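Side-chain contacts in diguanylate cyclase (Pseudomonas aeruginosa, PDB 5M3C), which belongs to the two-domain family in which a GGDEF domain precedes an EAL domain, and was crystallised with guanosine-5'-triphosphate and calcium ions: residues B[212-217]-B[413-418]; B[366-371]-B[396-401]; B[130-135]-B[140-145]; B[373-378]-B[402-407]. One frame throughout, in Å; residues are numbered along the deposited sequence.

Contact 1 of 4, residues B[212-217]-B[413-418]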
loop_
_atom_site.group_PDB
_atom_site.type_symbol
_atom_site.label_atom_id
_atom_site.label_comp_id
_atom_site.label_asym_id
_atom_site.label_seq_id
_atom_site.Cartn_x
_atom_site.Cartn_y
_atom_site.Cartn_z
ATOM N N LEU B 212 -20.642 5.402 -18.766
ATOM C CA LEU B 212 -19.574 6.324 -18.406
ATOM C C LEU B 212 -20.121 7.736 -18.224
ATOM O O LEU B 212 -20.747 8.288 -19.129
ATOM C CB LEU B 212 -18.510 6.321 -19.501
ATOM C CG LEU B 212 -17.870 4.959 -19.777
ATOM C CD1 LEU B 212 -17.298 4.900 -21.184
ATOM C CD2 LEU B 212 -16.799 4.658 -18.741
ATOM N N VAL B 213 -19.865 8.322 -17.059
ATOM C CA VAL B 213 -20.393 9.644 -16.738
ATOM C C VAL B 213 -19.671 10.741 -17.511
ATOM O O VAL B 213 -18.443 10.767 -17.575
ATOM C CB VAL B 213 -20.263 9.961 -15.239
ATOM C CG1 VAL B 213 -21.196 11.100 -14.862
ATOM C CG2 VAL B 213 -20.571 8.731 -14.404
ATOM N N ARG B 214 -20.448 11.647 -18.091
ATOM C CA ARG B 214 -19.909 12.789 -18.810
ATOM C C ARG B 214 -20.498 14.069 -18.243
ATOM O O ARG B 214 -21.575 14.057 -17.651
ATOM C CB ARG B 214 -20.248 12.694 -20.298
ATOM C CG ARG B 214 -19.482 11.621 -21.058
ATOM C CD ARG B 214 -18.035 12.023 -21.289
ATOM N NE ARG B 214 -17.402 11.202 -22.318
ATOM C CZ ARG B 214 -16.823 10.025 -22.096
ATOM N NH1 ARG B 214 -16.789 9.506 -20.872
ATOM N NH2 ARG B 214 -16.272 9.359 -23.103
ATOM N N TRP B 215 -19.789 15.175 -18.430
ATOM C CA TRP B 215 -20.265 16.467 -17.962
ATOM C C TRP B 215 -19.832 17.569 -18.914
ATOM O O TRP B 215 -18.651 17.899 -18.992
ATOM C CB TRP B 215 -19.744 16.748 -16.546
ATOM C CG TRP B 215 -20.254 18.034 -15.941
ATOM C CD1 TRP B 215 -21.391 18.708 -16.281
ATOM C CD2 TRP B 215 -19.656 18.776 -14.872
ATOM N NE1 TRP B 215 -21.528 19.830 -15.502
ATOM C CE2 TRP B 215 -20.478 19.894 -14.627
ATOM C CE3 TRP B 215 -18.501 18.609 -14.101
ATOM C CZ2 TRP B 215 -20.185 20.836 -13.644
ATOM C CZ3 TRP B 215 -18.212 19.548 -13.125
ATOM C CH2 TRP B 215 -19.050 20.646 -12.907
ATOM N N TYR B 216 -20.791 18.125 -19.649
ATOM C CA TYR B 216 -20.524 19.280 -20.496
ATOM C C TYR B 216 -21.088 20.541 -19.864
ATOM O O TYR B 216 -22.227 20.556 -19.396
ATOM C CB TYR B 216 -21.129 19.108 -21.888
ATOM C CG TYR B 216 -21.013 20.360 -22.736
ATOM C CD1 TYR B 216 -19.829 20.665 -23.403
ATOM C CD2 TYR B 216 -22.076 21.246 -22.857
ATOM C CE1 TYR B 216 -19.710 21.811 -24.171
ATOM C CE2 TYR B 216 -21.967 22.395 -23.625
ATOM C CZ TYR B 216 -20.780 22.671 -24.279
ATOM O OH TYR B 216 -20.661 23.810 -25.044
ATOM N N HIS B 217 -20.284 21.599 -19.855
ATOM C CA HIS B 217 -20.742 22.902 -19.396
ATOM C C HIS B 217 -20.316 23.961 -20.405
ATOM O O HIS B 217 -19.128 24.106 -20.688
ATOM C CB HIS B 217 -20.170 23.227 -18.016
ATOM C CG HIS B 217 -20.900 24.325 -17.309
ATOM N ND1 HIS B 217 -20.926 25.621 -17.776
ATOM C CD2 HIS B 217 -21.633 24.321 -16.172
ATOM C CE1 HIS B 217 -21.644 26.368 -16.957
ATOM N NE2 HIS B 217 -22.084 25.604 -15.975
ATOM N N SER B 413 -16.080 1.041 -30.868
ATOM C CA SER B 413 -16.690 2.365 -30.975
ATOM C C SER B 413 -16.436 3.173 -29.709
ATOM O O SER B 413 -16.373 2.613 -28.613
ATOM C CB SER B 413 -18.201 2.265 -31.201
ATOM O OG SER B 413 -18.906 2.363 -29.973
ATOM N N PRO B 414 -16.296 4.499 -29.857
ATOM C CA PRO B 414 -16.175 5.355 -28.690
ATOM C C PRO B 414 -17.495 5.399 -27.930
ATOM O O PRO B 414 -18.522 4.966 -28.459
ATOM C CB PRO B 414 -15.843 6.724 -29.289
ATOM C CG PRO B 414 -16.433 6.694 -30.654
ATOM C CD PRO B 414 -16.327 5.269 -31.115
ATOM N N PRO B 415 -17.473 5.909 -26.694
ATOM C CA PRO B 415 -18.702 6.014 -25.913
ATOM C C PRO B 415 -19.760 6.830 -26.649
ATOM O O PRO B 415 -19.471 7.930 -27.122
ATOM C CB PRO B 415 -18.249 6.731 -24.638
ATOM C CG PRO B 415 -16.787 6.456 -24.540
ATOM C CD PRO B 415 -16.299 6.401 -25.954
ATOM N N LEU B 416 -20.969 6.283 -26.750
ATOM C CA LEU B 416 -22.060 6.931 -27.479
ATOM C C LEU B 416 -23.180 7.408 -26.551
ATOM O O LEU B 416 -23.388 6.840 -25.481
ATOM C CB LEU B 416 -22.658 5.968 -28.509
ATOM C CG LEU B 416 -21.763 5.453 -29.638
ATOM C CD1 LEU B 416 -22.623 4.761 -30.684
ATOM C CD2 LEU B 416 -20.951 6.573 -30.274
ATOM N N PRO B 417 -23.905 8.464 -26.960
ATOM C CA PRO B 417 -25.140 8.849 -26.277
ATOM C C PRO B 417 -26.232 7.791 -26.443
ATOM O O PRO B 417 -26.273 7.103 -27.461
ATOM C CB PRO B 417 -25.542 10.149 -26.981
ATOM C CG PRO B 417 -24.280 10.679 -27.567
ATOM C CD PRO B 417 -23.490 9.468 -27.954
ATOM N N ALA B 418 -27.113 7.683 -25.453
ATOM C CA ALA B 418 -28.130 6.625 -25.407
ATOM C C ALA B 418 -28.815 6.351 -26.753
ATOM O O ALA B 418 -28.732 5.239 -27.281
ATOM C CB ALA B 418 -29.171 6.953 -24.348
#
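L212 and R214 meet P415 across strand 192-200, which lies between strands 206-217 and 406-417 in the sheet of the EAL barrel. The two residues alternate along their strand and point the same way, so both reach a single proline ring, and Y194 of the intervening strand touches the side chains of both R214 and P415.

The apolar part is a contact between L212 and the proline. One methyl, CD1 of L212, comes against CG of P415 at 3.7 Å, and the same methyl lies 4.0 Å from CB of P415. The leucine is carried toward the ring by a CG that sits beside its own backbone N (chi1 -59°).

The second interaction sets a charged group against a hydrocarbon surface. R214 bends at chi2 (-74°), and its side chain crosses the proline at roughly a right angle, with NH2 as the atom that touches; the guanidinium itself lies obliquely to the ring. P415 CG is 3.3 Å and CB 3.6 Å from NH2 of R214. E222 also lies against the arginine side chain.

Polar bonding occurs within the proline-rich segment itself, where OG of S413 donates to O of P414 at 3.0 Å. On the other strand, the L212 side chain lies about 5 Å from a bound calcium ion, whose site includes E210, two residues earlier.

Because the proline ring presents only carbon here, the contact itself rests on van der Waals packing, and P415 offers the guanidinium no acceptor through these carbons.

Contact 2 of 4, residues B[366-371]-B[396-401]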
loop_
_atom_site.group_PDB
_atom_site.type_symbol
_atom_site.label_atom_id
_atom_site.label_comp_id
_atom_site.label_asym_id
_atom_site.label_seq_id
_atom_site.Cartn_x
_atom_site.Cartn_y
_atom_site.Cartn_z
ATOM N N HIS B 366 7.338 -5.802 -24.114
ATOM C CA HIS B 366 6.961 -5.853 -22.705
ATOM C C HIS B 366 5.448 -5.897 -22.525
ATOM O O HIS B 366 4.927 -6.747 -21.805
ATOM C CB HIS B 366 7.531 -4.639 -21.968
ATOM C CG HIS B 366 7.064 -4.519 -20.551
ATOM N ND1 HIS B 366 7.695 -5.156 -19.504
ATOM C CD2 HIS B 366 6.032 -3.833 -20.006
ATOM C CE1 HIS B 366 7.070 -4.868 -18.375
ATOM N NE2 HIS B 366 6.057 -4.067 -18.652
ATOM N N ASP B 367 4.750 -4.974 -23.178
ATOM C CA ASP B 367 3.296 -4.898 -23.071
ATOM C C ASP B 367 2.635 -6.180 -23.566
ATOM O O ASP B 367 1.558 -6.552 -23.097
ATOM C CB ASP B 367 2.761 -3.696 -23.855
ATOM C CG ASP B 367 2.968 -2.380 -23.124
ATOM O OD1 ASP B 367 3.474 -2.396 -21.980
ATOM O OD2 ASP B 367 2.617 -1.324 -23.693
ATOM N N ALA B 368 3.280 -6.853 -24.513
ATOM C CA ALA B 368 2.779 -8.124 -25.019
ATOM C C ALA B 368 2.886 -9.195 -23.940
ATOM O O ALA B 368 1.927 -9.921 -23.676
ATOM C CB ALA B 368 3.553 -8.544 -26.261
ATOM N N ALA B 369 4.058 -9.279 -23.318
ATOM C CA ALA B 369 4.325 -10.278 -22.282
ATOM C C ALA B 369 3.327 -10.166 -21.136
ATOM O O ALA B 369 2.773 -11.167 -20.677
ATOM C CB ALA B 369 5.744 -10.119 -21.757
ATOM N N ILE B 370 3.107 -8.938 -20.680
ATOM C CA ILE B 370 2.185 -8.676 -19.584
ATOM C C ILE B 370 0.750 -9.007 -19.966
ATOM O O ILE B 370 0.032 -9.628 -19.192
ATOM C CB ILE B 370 2.242 -7.203 -19.144
ATOM C CG1 ILE B 370 3.666 -6.826 -18.731
ATOM C CG2 ILE B 370 1.269 -6.954 -18.002
ATOM C CD1 ILE B 370 4.305 -7.802 -17.766
ATOM N N THR B 371 0.328 -8.581 -21.151
ATOM C CA THR B 371 -1.025 -8.865 -21.615
ATOM C C THR B 371 -1.218 -10.372 -21.738
ATOM O O THR B 371 -2.268 -10.908 -21.387
ATOM C CB THR B 371 -1.317 -8.192 -22.970
ATOM O OG1 THR B 371 -1.125 -6.776 -22.857
ATOM C CG2 THR B 371 -2.745 -8.474 -23.413
ATOM N N GLN B 396 -6.324 -5.491 -31.895
ATOM C CA GLN B 396 -7.412 -6.460 -31.815
ATOM C C GLN B 396 -6.972 -7.812 -32.364
ATOM O O GLN B 396 -7.344 -8.856 -31.827
ATOM C CB GLN B 396 -8.643 -5.967 -32.574
ATOM C CG GLN B 396 -9.854 -6.873 -32.405
ATOM C CD GLN B 396 -11.099 -6.330 -33.075
ATOM O OE1 GLN B 396 -11.087 -5.241 -33.649
ATOM N NE2 GLN B 396 -12.186 -7.089 -33.004
ATOM N N SER B 397 -6.187 -7.788 -33.438
ATOM C CA SER B 397 -5.649 -9.019 -34.011
ATOM C C SER B 397 -4.864 -9.776 -32.946
ATOM O O SER B 397 -5.206 -10.907 -32.595
ATOM C CB SER B 397 -4.749 -8.711 -35.213
ATOM O OG SER B 397 -5.486 -8.129 -36.276
ATOM N N PHE B 398 -3.821 -9.136 -32.425
ATOM C CA PHE B 398 -2.985 -9.719 -31.378
ATOM C C PHE B 398 -3.836 -10.396 -30.311
ATOM O O PHE B 398 -3.687 -11.589 -30.042
ATOM C CB PHE B 398 -2.128 -8.628 -30.729
ATOM C CG PHE B 398 -1.245 -9.124 -29.615
ATOM C CD1 PHE B 398 -1.777 -9.435 -28.372
ATOM C CD2 PHE B 398 0.122 -9.263 -29.806
ATOM C CE1 PHE B 398 -0.964 -9.882 -27.348
ATOM C CE2 PHE B 398 0.939 -9.709 -28.785
ATOM C CZ PHE B 398 0.396 -10.019 -27.554
ATOM N N LEU B 399 -4.734 -9.624 -29.712
ATOM C CA LEU B 399 -5.565 -10.111 -28.619
ATOM C C LEU B 399 -6.296 -11.404 -28.973
ATOM O O LEU B 399 -6.590 -12.214 -28.093
ATOM C CB LEU B 399 -6.571 -9.036 -28.200
ATOM C CG LEU B 399 -5.966 -7.819 -27.493
ATOM C CD1 LEU B 399 -6.957 -6.668 -27.434
ATOM C CD2 LEU B 399 -5.485 -8.184 -26.097
ATOM N N THR B 400 -6.585 -11.603 -30.257
ATOM C CA THR B 400 -7.324 -12.789 -30.692
ATOM C C THR B 400 -6.416 -14.013 -30.807
ATOM O O THR B 400 -6.811 -15.120 -30.438
ATOM C CB THR B 400 -8.037 -12.551 -32.037
ATOM O OG1 THR B 400 -8.722 -11.293 -32.002
ATOM C CG2 THR B 400 -9.040 -13.666 -32.314
ATOM N N HIS B 401 -5.203 -13.811 -31.314
ATOM C CA HIS B 401 -4.235 -14.899 -31.441
ATOM C C HIS B 401 -3.689 -15.310 -30.074
ATOM O O HIS B 401 -3.091 -16.378 -29.937
ATOM C CB HIS B 401 -3.068 -14.493 -32.348
ATOM C CG HIS B 401 -3.475 -14.156 -33.751
ATOM N ND1 HIS B 401 -3.885 -15.108 -34.658
ATOM C CD2 HIS B 401 -3.516 -12.971 -34.406
ATOM C CE1 HIS B 401 -4.171 -14.525 -35.808
ATOM N NE2 HIS B 401 -3.955 -13.228 -35.682
#
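F398 reaches A368 across the gap between helices 365-380 and 393-401, consecutive helices on the outside of the barrel-like EAL fold. The phenyl group spans the gap: with CG anti to the backbone N (chi1 179°), the ring extends toward helix 365-380 and meets it with its far end. CZ of F398 lies 3.7 Å from CB of A368, and the neighbouring ring carbon CE2 is 3.8 Å from the same methyl. The ring is set obliquely to the alanine, while CZ also comes within 4.0 Å of CA of A368, so the small residue admits the aromatic close to the helix backbone. L361 and P362 pack on the same phenylalanine.

One turn further along helix 365-380, T371 and L399 form the second pair. Their side chains run at about a right angle and touch methyl to methyl, CG2 of T371 to CD2 of L399 at 3.8 Å. The CB of L399 does not aim at helix 365-380, but the end of its side chain swings closer. F357 covers T371 as well, and L399 reaches on to I407 of the adjoining strand. A different side of helix 365-380 faces the second subunit, where H366 NE2 is hydrogen-bonded to S341 OG of that subunit.

The threonine divides its two branches between packing and bonding. While CG2 is spent on the leucine, OG1 of T371 turns back along its own helix and donates to O of D367 at 2.7 Å, reaching that oxygen from one face of the carbonyl plane while N of T371 reaches it from the other.

Contact 3 of 4, residues B[130-135]-B[140-145]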
loop_
_atom_site.group_PDB
_atom_site.type_symbol
_atom_site.label_atom_id
_atom_site.label_comp_id
_atom_site.label_asym_id
_atom_site.label_seq_id
_atom_site.Cartn_x
_atom_site.Cartn_y
_atom_site.Cartn_z
ATOM N N ALA B 130 1.905 35.620 1.574
ATOM C CA ALA B 130 1.980 36.716 0.613
ATOM C C ALA B 130 3.006 37.733 1.083
ATOM O O ALA B 130 2.908 38.243 2.192
ATOM C CB ALA B 130 0.622 37.376 0.447
ATOM N N LEU B 131 3.992 38.021 0.240
ATOM C CA LEU B 131 5.048 38.967 0.586
ATOM C C LEU B 131 4.744 40.347 0.024
ATOM O O LEU B 131 4.150 40.466 -1.046
ATOM C CB LEU B 131 6.391 38.484 0.035
ATOM C CG LEU B 131 7.000 37.247 0.698
ATOM C CD1 LEU B 131 8.046 36.616 -0.207
ATOM C CD2 LEU B 131 7.603 37.603 2.048
ATOM N N PHE B 132 5.142 41.389 0.746
ATOM C CA PHE B 132 5.081 42.741 0.198
ATOM C C PHE B 132 6.472 43.364 0.157
ATOM O O PHE B 132 7.289 43.141 1.057
ATOM C CB PHE B 132 4.088 43.632 0.957
ATOM C CG PHE B 132 4.346 43.743 2.435
ATOM C CD1 PHE B 132 3.770 42.848 3.322
ATOM C CD2 PHE B 132 5.123 44.772 2.942
ATOM C CE1 PHE B 132 3.985 42.962 4.684
ATOM C CE2 PHE B 132 5.343 44.889 4.303
ATOM C CZ PHE B 132 4.772 43.986 5.175
ATOM N N PRO B 133 6.734 44.146 -0.889
ATOM C CA PRO B 133 5.709 44.486 -1.885
ATOM C C PRO B 133 5.699 43.594 -3.130
ATOM O O PRO B 133 5.083 43.955 -4.133
ATOM C CB PRO B 133 6.067 45.925 -2.278
ATOM C CG PRO B 133 7.518 46.062 -1.969
ATOM C CD PRO B 133 7.759 45.197 -0.767
ATOM N N LYS B 134 6.362 42.443 -3.070
ATOM C CA LYS B 134 6.462 41.572 -4.242
ATOM C C LYS B 134 5.084 41.159 -4.746
ATOM O O LYS B 134 4.828 41.164 -5.949
ATOM C CB LYS B 134 7.285 40.321 -3.926
ATOM C CG LYS B 134 7.475 39.392 -5.117
ATOM C CD LYS B 134 8.082 38.061 -4.701
ATOM N N ASP B 135 4.201 40.807 -3.819
ATOM C CA ASP B 135 2.895 40.262 -4.165
ATOM C C ASP B 135 1.764 41.265 -3.967
ATOM O O ASP B 135 0.594 40.900 -4.058
ATOM C CB ASP B 135 2.617 39.014 -3.326
ATOM C CG ASP B 135 3.747 38.006 -3.387
ATOM O OD1 ASP B 135 4.418 37.919 -4.438
ATOM O OD2 ASP B 135 3.961 37.298 -2.382
ATOM N N PRO B 140 -5.917 44.962 0.825
ATOM C CA PRO B 140 -6.857 44.027 0.198
ATOM C C PRO B 140 -6.195 42.971 -0.694
ATOM O O PRO B 140 -6.529 41.786 -0.602
ATOM C CB PRO B 140 -7.757 44.941 -0.640
ATOM C CG PRO B 140 -7.666 46.278 0.016
ATOM C CD PRO B 140 -6.271 46.369 0.557
ATOM N N THR B 141 -5.263 43.394 -1.544
ATOM C CA THR B 141 -4.639 42.471 -2.495
ATOM C C THR B 141 -3.668 41.520 -1.796
ATOM O O THR B 141 -3.500 40.373 -2.219
ATOM C CB THR B 141 -3.895 43.202 -3.632
ATOM O OG1 THR B 141 -2.666 43.742 -3.137
ATOM C CG2 THR B 141 -4.757 44.313 -4.227
ATOM N N LEU B 142 -3.031 41.999 -0.730
ATOM C CA LEU B 142 -2.138 41.160 0.060
ATOM C C LEU B 142 -2.936 40.072 0.763
ATOM O O LEU B 142 -2.547 38.899 0.755
ATOM C CB LEU B 142 -1.358 41.994 1.079
ATOM C CG LEU B 142 -0.159 42.761 0.514
ATOM C CD1 LEU B 142 0.495 43.616 1.590
ATOM C CD2 LEU B 142 0.857 41.804 -0.098
ATOM N N VAL B 143 -4.060 40.460 1.361
ATOM C CA VAL B 143 -4.951 39.490 1.994
ATOM C C VAL B 143 -5.488 38.513 0.949
ATOM O O VAL B 143 -5.441 37.296 1.143
ATOM C CB VAL B 143 -6.128 40.176 2.716
ATOM C CG1 VAL B 143 -7.232 39.174 3.015
ATOM C CG2 VAL B 143 -5.651 40.840 3.998
ATOM N N LYS B 144 -5.990 39.055 -0.160
ATOM C CA LYS B 144 -6.504 38.234 -1.256
ATOM C C LYS B 144 -5.470 37.200 -1.688
ATOM O O LYS B 144 -5.721 35.993 -1.663
ATOM C CB LYS B 144 -6.876 39.121 -2.451
ATOM C CG LYS B 144 -7.386 38.362 -3.667
ATOM N N ASN B 145 -4.301 37.685 -2.081
ATOM C CA ASN B 145 -3.247 36.811 -2.573
ATOM C C ASN B 145 -2.796 35.824 -1.495
ATOM O O ASN B 145 -2.508 34.668 -1.798
ATOM C CB ASN B 145 -2.070 37.641 -3.090
ATOM C CG ASN B 145 -2.441 38.489 -4.295
ATOM O OD1 ASN B 145 -3.530 38.351 -4.856
ATOM N ND2 ASN B 145 -1.538 39.373 -4.697
#
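L142 packs its two methyl groups against F132 and forms the close-packed part of this contact. CD1 of L142 lies 3.6 Å from CB and 3.8 Å from CD1 of F132, while the other methyl, CD2 of L142, approaches O of L131 at 3.7 Å. The F132 and L142 side chains run at about a right angle. The phenylalanine CG stands between its backbone N and carbonyl carbon (chi1 56°), which leaves CB and the near ring carbons CG and CD1 of F132 against CD1 of L142. A130 completes this buried side: its CB rests 3.5 Å from O of L142, a methyl set against the helix backbone. L25 of helix 14-31 packs on both F132 and L142.

The segments belong to a beta-alpha-beta unit of the GGDEF domain, in which strand 119-132 leads through helix 139-155 to strand 161-163, its parallel neighbour in the sheet. Strand 130-132 and helix 140-145 run nearly antiparallel, at 152°, with their axes 8.1 Å apart.

Toward the turn that leaves the strand, where D135 and N145 are partly exposed, a polar bond joins the packing. N145 directs ND2 to O of D135 at 2.7 Å; the donor lies in the carbonyl plane and the oxygen close to the amide plane, but the N-H is bent away from a straight line (132°). Y164 touches the side chains of both residues. The aspartate is itself held from the strand side, since its carboxylate OD2 accepts from N of L131 at 2.7 Å, and N of D135 returns a bond to O of L131.

Contact 4 of 4, residues B[373-378]-B[402-407]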
loop_
_atom_site.group_PDB
_atom_site.type_symbol
_atom_site.label_atom_id
_atom_site.label_comp_id
_atom_site.label_asym_id
_atom_site.label_seq_id
_atom_site.Cartn_x
_atom_site.Cartn_y
_atom_site.Cartn_z
ATOM N N ALA B 373 0.424 -12.560 -20.053
ATOM C CA ALA B 373 0.441 -13.062 -18.683
ATOM C C ALA B 373 -0.917 -12.897 -18.005
ATOM O O ALA B 373 -1.436 -13.832 -17.399
ATOM C CB ALA B 373 1.513 -12.345 -17.880
ATOM N N ILE B 374 -1.483 -11.702 -18.113
ATOM C CA ILE B 374 -2.766 -11.392 -17.494
ATOM C C ILE B 374 -3.873 -12.313 -17.995
ATOM O O ILE B 374 -4.723 -12.742 -17.218
ATOM C CB ILE B 374 -3.179 -9.936 -17.768
ATOM C CG1 ILE B 374 -2.194 -8.972 -17.108
ATOM C CG2 ILE B 374 -4.582 -9.674 -17.249
ATOM C CD1 ILE B 374 -2.446 -7.520 -17.449
ATOM N N ILE B 375 -3.870 -12.605 -19.292
ATOM C CA ILE B 375 -4.867 -13.501 -19.870
ATOM C C ILE B 375 -4.736 -14.884 -19.245
ATOM O O ILE B 375 -5.719 -15.458 -18.767
ATOM C CB ILE B 375 -4.725 -13.603 -21.404
ATOM C CG1 ILE B 375 -5.090 -12.266 -22.059
ATOM C CG2 ILE B 375 -5.612 -14.715 -21.950
ATOM C CD1 ILE B 375 -4.653 -12.145 -23.503
ATOM N N ALA B 376 -3.512 -15.405 -19.239
ATOM C CA ALA B 376 -3.229 -16.706 -18.641
ATOM C C ALA B 376 -3.635 -16.718 -17.168
ATOM O O ALA B 376 -4.138 -17.720 -16.655
ATOM C CB ALA B 376 -1.750 -17.044 -18.785
ATOM N N LEU B 377 -3.417 -15.591 -16.498
ATOM C CA LEU B 377 -3.762 -15.446 -15.088
ATOM C C LEU B 377 -5.273 -15.501 -14.897
ATOM O O LEU B 377 -5.780 -16.288 -14.102
ATOM C CB LEU B 377 -3.218 -14.123 -14.544
ATOM C CG LEU B 377 -2.926 -14.076 -13.042
ATOM C CD1 LEU B 377 -2.404 -12.704 -12.648
ATOM C CD2 LEU B 377 -4.157 -14.431 -12.225
ATOM N N GLY B 378 -5.989 -14.657 -15.631
ATOM C CA GLY B 378 -7.442 -14.618 -15.555
ATOM C C GLY B 378 -8.068 -15.953 -15.906
ATOM O O GLY B 378 -8.966 -16.428 -15.206
ATOM N N GLU B 402 -3.892 -14.456 -29.072
ATOM C CA GLU B 402 -3.393 -14.712 -27.721
ATOM C C GLU B 402 -4.505 -15.139 -26.763
ATOM O O GLU B 402 -4.291 -15.236 -25.555
ATOM C CB GLU B 402 -2.680 -13.474 -27.176
ATOM C CG GLU B 402 -1.474 -13.047 -27.998
ATOM C CD GLU B 402 -0.385 -14.102 -28.040
ATOM O OE1 GLU B 402 0.520 -13.992 -28.894
ATOM O OE2 GLU B 402 -0.430 -15.041 -27.215
ATOM N N GLY B 403 -5.692 -15.385 -27.309
ATOM C CA GLY B 403 -6.784 -15.984 -26.548
ATOM C C GLY B 403 -7.566 -15.037 -25.657
ATOM O O GLY B 403 -8.274 -15.480 -24.750
ATOM N N CYS B 404 -7.458 -13.735 -25.908
ATOM C CA CYS B 404 -8.219 -12.757 -25.133
ATOM C C CYS B 404 -9.704 -12.887 -25.457
ATOM O O CYS B 404 -10.108 -12.763 -26.612
ATOM C CB CYS B 404 -7.741 -11.332 -25.416
ATOM S SG CYS B 404 -8.416 -10.096 -24.278
ATOM N N GLU B 405 -10.511 -13.133 -24.430
ATOM C CA GLU B 405 -11.927 -13.446 -24.617
ATOM C C GLU B 405 -12.736 -12.270 -25.167
ATOM O O GLU B 405 -13.350 -12.371 -26.232
ATOM C CB GLU B 405 -12.538 -13.921 -23.295
ATOM C CG GLU B 405 -13.966 -14.434 -23.416
ATOM C CD GLU B 405 -14.502 -14.988 -22.109
ATOM O OE1 GLU B 405 -15.718 -15.262 -22.033
ATOM O OE2 GLU B 405 -13.709 -15.147 -21.154
ATOM N N GLN B 406 -12.740 -11.160 -24.438
ATOM C CA GLN B 406 -13.559 -10.011 -24.808
ATOM C C GLN B 406 -12.706 -8.795 -25.121
ATOM O O GLN B 406 -11.483 -8.836 -25.008
ATOM C CB GLN B 406 -14.542 -9.681 -23.689
ATOM C CG GLN B 406 -15.581 -10.763 -23.462
ATOM C CD GLN B 406 -16.470 -10.466 -22.275
ATOM O OE1 GLN B 406 -16.409 -9.383 -21.695
ATOM N NE2 GLN B 406 -17.302 -11.433 -21.903
ATOM N N ILE B 407 -13.365 -7.711 -25.519
ATOM C CA ILE B 407 -12.666 -6.511 -25.944
ATOM C C ILE B 407 -13.556 -5.272 -25.846
ATOM O O ILE B 407 -14.790 -5.363 -25.903
ATOM C CB ILE B 407 -12.147 -6.660 -27.389
ATOM C CG1 ILE B 407 -10.702 -6.175 -27.470
ATOM C CG2 ILE B 407 -13.049 -5.923 -28.375
ATOM C CD1 ILE B 407 -10.104 -6.252 -28.857
#
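I375 projects from helix 365-380 into the turn that follows helix 393-401, and its side chain carries the whole contact. CB points at the turn and splits the chain in two. The shorter branch, CG2, stands anti to the backbone N and faces two carbonyl oxygens, 3.9 Å from O of E402 and 3.9 Å from O of G403. The longer branch leaves through CG1 beside the backbone N (chi1 -68°) and continues nearly extended (chi2 165°), bringing CD1 to the tip. There the methyl meets CB of C404 at 3.7 Å and, again at 3.7 Å, O of E402, so both branches touch that oxygen.

The turn under the isoleucine is a Schellman motif ending helix 393-401: G403, with positive phi, is the C-prime residue, pairing its N with O of T400, while N of C404 reaches back to O of L399. L399 and A387 cover C404 as well. The neighbouring A373, A376 and L377 pack on the second subunit.

The closest contacts of I375 are van der Waals, against carbonyl oxygens and one cysteine carbon; the fit of a branched side chain to the turn, more than any directional bond, joins helix and turn.

Contacts 1, 2 and 4 belong to the EAL part of the chain, contact 3 to the GGDEF part, with about 42 Å between the nearest atoms of contacts 2 and 3. Contacts 2 and 4 are neighbours, centres 8 Å apart: both use helix 365-380, and the 396-401 segment passes directly into 402-407, where the Schellman turn joins them. Strand 406-417 then connects contact 4 with contact 1 at its other end. Contact 2 is buried and apolar between helices, contacts 3 and 4 are partly buried, and contact 1 lies at the surface, where a charged side chain joins in. Contact 3 alone has a hydrogen bond between its two segments.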